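Local coordinates for protein CytC3 (Streptomyces, PDB 3GJA) that probably acts as a nonheme iron halogenase of the phytanoyl-CoA dioxygenase family, chlorinating an unactivated carbon of an amino acid carried on a biosynthetic carrier protein, at residues F106-G111 / H240-H245; R96-W101 / L290-D295. All coordinates share one frame; numbering follows the deposited sequence.

Contact 1. Residues F106-G111 / H240-H245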
loop_
_atom_site.group_PDB
_atom_site.type_symbol
_atom_site.label_atom_id
_atom_site.label_comp_id
_atom_site.label_asym_id
_atom_site.label_seq_id
_atom_site.Cartn_x
_atom_site.Cartn_y
_atom_site.Cartn_z
ATOM N N PHE A 106 -0.256 -6.125 7.207
ATOM C CA PHE A 106 -1.229 -5.788 8.227
ATOM C C PHE A 106 -1.842 -7.062 8.778
ATOM O O PHE A 106 -2.856 -7.549 8.284
ATOM C CB PHE A 106 -2.308 -4.894 7.639
ATOM C CG PHE A 106 -1.857 -3.486 7.399
ATOM C CD1 PHE A 106 -1.656 -2.621 8.465
ATOM C CD2 PHE A 106 -1.654 -3.019 6.108
ATOM C CE1 PHE A 106 -1.261 -1.301 8.251
ATOM C CE2 PHE A 106 -1.259 -1.704 5.880
ATOM C CZ PHE A 106 -1.065 -0.843 6.954
ATOM N N PRO A 107 -1.203 -7.642 9.797
ATOM C CA PRO A 107 -1.733 -8.872 10.388
ATOM C C PRO A 107 -2.795 -8.531 11.422
ATOM O O PRO A 107 -2.843 -7.413 11.927
ATOM C CB PRO A 107 -0.501 -9.510 11.041
ATOM C CG PRO A 107 0.676 -8.852 10.328
ATOM C CD PRO A 107 0.199 -7.437 10.190
ATOM N N LYS A 108 -3.662 -9.485 11.719
ATOM C CA LYS A 108 -4.682 -9.282 12.735
ATOM C C LYS A 108 -4.918 -10.645 13.359
ATOM O O LYS A 108 -5.168 -11.622 12.656
ATOM C CB LYS A 108 -5.976 -8.726 12.132
ATOM C CG LYS A 108 -6.885 -8.125 13.187
ATOM C CD LYS A 108 -7.690 -6.980 12.625
ATOM C CE LYS A 108 -8.391 -6.205 13.721
ATOM N NZ LYS A 108 -9.123 -5.045 13.138
ATOM N N TYR A 109 -4.822 -10.706 14.679
ATOM C CA TYR A 109 -4.976 -11.962 15.391
ATOM C C TYR A 109 -6.093 -11.884 16.414
ATOM O O TYR A 109 -6.522 -10.793 16.802
ATOM C CB TYR A 109 -3.657 -12.307 16.087
ATOM C CG TYR A 109 -2.490 -12.396 15.124
ATOM C CD1 TYR A 109 -2.416 -13.436 14.200
ATOM C CD2 TYR A 109 -1.480 -11.424 15.110
ATOM C CE1 TYR A 109 -1.370 -13.519 13.275
ATOM C CE2 TYR A 109 -0.425 -11.496 14.190
ATOM C CZ TYR A 109 -0.380 -12.551 13.273
ATOM O OH TYR A 109 0.632 -12.657 12.341
ATOM N N GLN A 110 -6.549 -13.052 16.849
ATOM C CA GLN A 110 -7.618 -13.164 17.832
ATOM C C GLN A 110 -7.296 -12.285 19.040
ATOM O O GLN A 110 -6.181 -12.298 19.554
ATOM C CB GLN A 110 -7.771 -14.637 18.234
ATOM C CG GLN A 110 -8.940 -14.961 19.156
ATOM C CD GLN A 110 -8.643 -14.640 20.603
ATOM O OE1 GLN A 110 -7.523 -14.842 21.076
ATOM N NE2 GLN A 110 -9.650 -14.153 21.321
ATOM N N GLY A 111 -8.272 -11.491 19.466
ATOM C CA GLY A 111 -8.065 -10.620 20.605
ATOM C C GLY A 111 -7.831 -9.175 20.209
ATOM O O GLY A 111 -8.116 -8.270 20.989
ATOM N N HIS A 240 -12.132 5.585 7.683
ATOM C CA HIS A 240 -12.331 4.156 7.848
ATOM C C HIS A 240 -12.191 3.704 9.291
ATOM O O HIS A 240 -11.677 4.433 10.142
ATOM C CB HIS A 240 -11.356 3.362 6.975
ATOM C CG HIS A 240 -9.988 3.235 7.562
ATOM N ND1 HIS A 240 -9.067 4.258 7.535
ATOM C CD2 HIS A 240 -9.386 2.203 8.202
ATOM C CE1 HIS A 240 -7.955 3.863 8.129
ATOM N NE2 HIS A 240 -8.121 2.620 8.543
ATOM N N ALA A 241 -12.660 2.486 9.542
ATOM C CA ALA A 241 -12.606 1.869 10.857
ATOM C C ALA A 241 -12.284 0.395 10.648
ATOM O O ALA A 241 -12.048 -0.036 9.526
ATOM C CB ALA A 241 -13.954 2.021 11.560
ATOM N N SER A 242 -12.271 -0.378 11.722
ATOM C CA SER A 242 -12.000 -1.804 11.610
ATOM C C SER A 242 -12.654 -2.526 12.778
ATOM O O SER A 242 -12.743 -1.996 13.883
ATOM C CB SER A 242 -10.491 -2.075 11.602
ATOM O OG SER A 242 -9.891 -1.679 12.825
ATOM N N LEU A 243 -13.118 -3.739 12.518
ATOM C CA LEU A 243 -13.782 -4.547 13.528
ATOM C C LEU A 243 -12.762 -5.281 14.389
ATOM O O LEU A 243 -11.605 -5.439 13.998
ATOM C CB LEU A 243 -14.689 -5.576 12.844
ATOM C CG LEU A 243 -15.977 -5.089 12.166
ATOM C CD1 LEU A 243 -16.546 -6.212 11.318
ATOM C CD2 LEU A 243 -17.007 -4.654 13.217
ATOM N N PRO A 244 -13.173 -5.711 15.591
ATOM C CA PRO A 244 -12.249 -6.442 16.460
ATOM C C PRO A 244 -12.176 -7.858 15.904
ATOM O O PRO A 244 -13.026 -8.254 15.110
ATOM C CB PRO A 244 -12.941 -6.399 17.815
ATOM C CG PRO A 244 -14.390 -6.433 17.442
ATOM C CD PRO A 244 -14.441 -5.438 16.291
ATOM N N HIS A 245 -11.162 -8.612 16.302
ATOM C CA HIS A 245 -11.023 -9.979 15.828
ATOM C C HIS A 245 -11.660 -10.886 16.868
ATOM O O HIS A 245 -11.111 -11.076 17.949
ATOM C CB HIS A 245 -9.546 -10.332 15.662
ATOM C CG HIS A 245 -9.309 -11.697 15.094
ATOM N ND1 HIS A 245 -9.993 -12.814 15.529
ATOM C CD2 HIS A 245 -8.427 -12.134 14.164
ATOM C CE1 HIS A 245 -9.541 -13.879 14.891
ATOM N NE2 HIS A 245 -8.590 -13.494 14.058
HETATM O O HOH W 1 -7.346 -3.263 11.461
#
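Strand 98-108 reaches the 240-245 segment first through Lys-108, whose CB points toward it. CG stands anti to the backbone N, and after a bend at chi2 the chain runs out extended, so that the amine arrives tip first at the carbonyl of Leu-243. Lys-108 NZ lies 2.7 Å from Leu-243 O, nearly along the C=O axis (164°), and gives a second hydrogen bond to a water 3.0 Å from NZ that also reaches Ser-242 OG weakly. With Gly-161 O, three acceptors grip the buried amine, which is likely to be protonated. The CB of Tyr-109 points away, but its backbone serves the contact: Tyr-109 C lies 3.2 Å above the imidazole plane of His-245, toward the ring's rim. Gln-110 carries the cover across the same face, its CA making a CH-pi contact 3.5 Å from the ring centroid of His-245. With CG anti to the backbone N (chi1 -176°), the His-245 ring is carried under this peptide, and its rotation is fixed by two hydrogen bonds: ND1 accepts from Gly-247 N and NE2 gives to Asp-251 O, consistent with a proton on NE2, while Gln-110 OE1 is hydrogen-bonded to Lys-249. At Gly-111 the two backbones are joined by a nearly straight bond (169°), Gly-111 N to His-245 O at 3.2 Å, in the carbonyl plane. The contact joins the end of strand 98-108 and the loop after it to the end of strand 240-242 and its following loop, in two sheets of the cupin fold: Phe-106 and Lys-108 pair through their backbones with strand 253-262, whereas Ala-241 pairs with strand 163-165 and Ser-242 with Thr-115.

Contact 2. Residues R96-W101 / L290-D295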
loop_
_atom_site.group_PDB
_atom_site.type_symbol
_atom_site.label_atom_id
_atom_site.label_comp_id
_atom_site.label_asym_id
_atom_site.label_seq_id
_atom_site.Cartn_x
_atom_site.Cartn_y
_atom_site.Cartn_z
ATOM N N ARG A 96 -0.745 7.200 -15.255
ATOM C CA ARG A 96 0.078 6.062 -15.654
ATOM C C ARG A 96 1.555 6.152 -15.299
ATOM O O ARG A 96 2.273 5.164 -15.403
ATOM C CB ARG A 96 -0.073 5.788 -17.147
ATOM C CG ARG A 96 -1.260 4.903 -17.478
ATOM C CD ARG A 96 -2.570 5.581 -17.140
ATOM N NE ARG A 96 -3.714 4.738 -17.479
ATOM C CZ ARG A 96 -4.978 5.154 -17.476
ATOM N NH1 ARG A 96 -5.267 6.412 -17.152
ATOM N NH2 ARG A 96 -5.953 4.314 -17.795
ATOM N N ASN A 97 2.024 7.327 -14.897
ATOM C CA ASN A 97 3.418 7.445 -14.488
ATOM C C ASN A 97 3.383 7.175 -12.985
ATOM O O ASN A 97 3.420 8.099 -12.176
ATOM C CB ASN A 97 3.963 8.845 -14.798
ATOM C CG ASN A 97 4.032 9.123 -16.296
ATOM O OD1 ASN A 97 4.432 8.262 -17.084
ATOM N ND2 ASN A 97 3.651 10.332 -16.693
ATOM N N LEU A 98 3.307 5.888 -12.637
ATOM C CA LEU A 98 3.192 5.427 -11.253
ATOM C C LEU A 98 4.425 4.986 -10.492
ATOM O O LEU A 98 5.252 4.226 -10.993
ATOM C CB LEU A 98 2.204 4.269 -11.175
ATOM C CG LEU A 98 0.718 4.522 -10.987
ATOM C CD1 LEU A 98 0.023 3.169 -10.843
ATOM C CD2 LEU A 98 0.486 5.385 -9.752
ATOM N N LEU A 99 4.477 5.419 -9.238
ATOM C CA LEU A 99 5.554 5.095 -8.312
ATOM C C LEU A 99 4.990 4.316 -7.109
ATOM O O LEU A 99 3.987 4.724 -6.516
ATOM C CB LEU A 99 6.178 6.391 -7.802
ATOM C CG LEU A 99 7.640 6.762 -8.043
ATOM C CD1 LEU A 99 8.075 6.431 -9.459
ATOM C CD2 LEU A 99 7.800 8.258 -7.741
ATOM N N CYS A 100 5.606 3.182 -6.777
ATOM C CA CYS A 100 5.208 2.417 -5.599
ATOM C C CYS A 100 6.300 2.779 -4.609
ATOM O O CYS A 100 7.436 2.324 -4.736
ATOM C CB CYS A 100 5.234 0.908 -5.847
ATOM S SG CYS A 100 4.910 -0.057 -4.322
ATOM N N TRP A 101 5.970 3.607 -3.622
ATOM C CA TRP A 101 6.981 4.039 -2.671
ATOM C C TRP A 101 7.022 3.246 -1.370
ATOM O O TRP A 101 7.903 3.459 -0.536
ATOM C CB TRP A 101 6.788 5.519 -2.361
ATOM C CG TRP A 101 5.567 5.775 -1.562
ATOM C CD1 TRP A 101 4.281 5.815 -2.015
ATOM C CD2 TRP A 101 5.507 5.982 -0.151
ATOM N NE1 TRP A 101 3.422 6.037 -0.969
ATOM C CE2 TRP A 101 4.150 6.140 0.189
ATOM C CE3 TRP A 101 6.472 6.047 0.864
ATOM C CZ2 TRP A 101 3.729 6.362 1.504
ATOM C CZ3 TRP A 101 6.052 6.268 2.172
ATOM C CH2 TRP A 101 4.693 6.422 2.478
ATOM N N LEU A 290 9.154 2.593 -10.202
ATOM C CA LEU A 290 8.364 3.131 -11.304
ATOM C C LEU A 290 7.691 1.897 -11.903
ATOM O O LEU A 290 8.350 1.073 -12.533
ATOM C CB LEU A 290 9.287 3.787 -12.342
ATOM C CG LEU A 290 8.770 4.863 -13.310
ATOM C CD1 LEU A 290 9.186 4.494 -14.721
ATOM C CD2 LEU A 290 7.273 5.017 -13.220
ATOM N N THR A 291 6.382 1.777 -11.714
ATOM C CA THR A 291 5.650 0.611 -12.191
ATOM C C THR A 291 5.033 0.761 -13.572
ATOM O O THR A 291 4.564 -0.216 -14.156
ATOM C CB THR A 291 4.530 0.241 -11.209
ATOM O OG1 THR A 291 3.498 1.238 -11.263
ATOM C CG2 THR A 291 5.072 0.171 -9.794
ATOM N N SER A 292 5.021 1.982 -14.088
ATOM C CA SER A 292 4.448 2.239 -15.400
ATOM C C SER A 292 4.832 3.633 -15.869
ATOM O O SER A 292 5.269 4.462 -15.073
ATOM C CB SER A 292 2.931 2.115 -15.333
ATOM O OG SER A 292 2.423 2.930 -14.298
ATOM N N GLY A 293 4.661 3.893 -17.160
ATOM C CA GLY A 293 5.014 5.199 -17.691
ATOM C C GLY A 293 6.501 5.500 -17.605
ATOM O O GLY A 293 7.337 4.609 -17.759
ATOM N N VAL A 294 6.832 6.759 -17.343
ATOM C CA VAL A 294 8.223 7.194 -17.246
ATOM C C VAL A 294 8.340 8.208 -16.130
ATOM O O VAL A 294 7.336 8.746 -15.669
ATOM C CB VAL A 294 8.697 7.903 -18.533
ATOM C CG1 VAL A 294 8.744 6.927 -19.700
ATOM C CG2 VAL A 294 7.762 9.078 -18.838
ATOM N N ASP A 295 9.573 8.487 -15.719
ATOM C CA ASP A 295 9.821 9.449 -14.656
ATOM C C ASP A 295 10.544 10.673 -15.198
ATOM O O ASP A 295 11.756 10.649 -15.413
ATOM C CB ASP A 295 10.646 8.805 -13.537
ATOM C CG ASP A 295 11.009 9.791 -12.439
ATOM O OD1 ASP A 295 10.325 10.829 -12.329
ATOM O OD2 ASP A 295 11.971 9.527 -11.685
#
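Asn-97, Leu-98 and Thr-291 each bury more surface here than any other residue of the two segments, at a junction where strand 98-108 begins beside the loop that follows strand 289-290. Asn-97 is the centre of an inverse gamma turn, and its CG stands beside the backbone N, anti to the carbonyl carbon (chi1 -66°). This brings OD1 to the backbone of the other segment: Val-294 N donates to Asn-97 OD1 at 2.8 Å, a fairly straight bond (163°) whose donor lies above the amide plane. The same oxygen sits 3.2 Å from Gly-293 CA, where a side chain would collide with it. An alanine here would remove OD1, the acceptor of Val-294 N, and would probably leave the 293-294 backbone less firmly held against 96-101. Leu-98 works mainly through its carbonyl, which takes Thr-291 N at 2.8 Å from Leu-98 O, in the carbonyl plane, with Thr-291 OG1 adding a weak bond. Thr-291 crosses Leu-98 obliquely, its OG1 3.3 Å from Leu-98 CB, while its CG2 turns to Cys-100 CB; both Leu-98 and Thr-291 also rest on Val-87 of helix 84-94. Beyond them, Leu-99 and Leu-290 form an antiparallel non-hydrogen-bonded pair, with Leu-99 CD1 4.1 Å from Leu-290 CB. On the other flank, Ser-292 OG donates a very short bond, 2.5 Å, to Arg-96 O from above the carbonyl plane. The chemistry is thus largely main-chain recognition: an amide oxygen and a serine hydroxyl, with a weak contribution from Thr-291 OG1, bind backbone groups across the contact, beside the main-chain bond from Thr-291 N to Leu-98 O.

From the N terminus, the chain enters contact 2 first, at 96-101, and only a few residues later, at the far end of the same strand 98-108, enters contact 1 at 106-111. The return order is reversed: 240-245 closes the inner loop, which includes the unmodelled residues 179-220, and 290-295 closes the outer one. Contact 1 is therefore nested within contact 2, without crossing. Their centres lie 31 Å apart on opposite sides of the chain's centre. Contact 1 ties one end of the strand to the smaller sheet of strands 163-165 and 240-242; contact 2 ties the other end to the C-terminal region beyond edge strand 289-290.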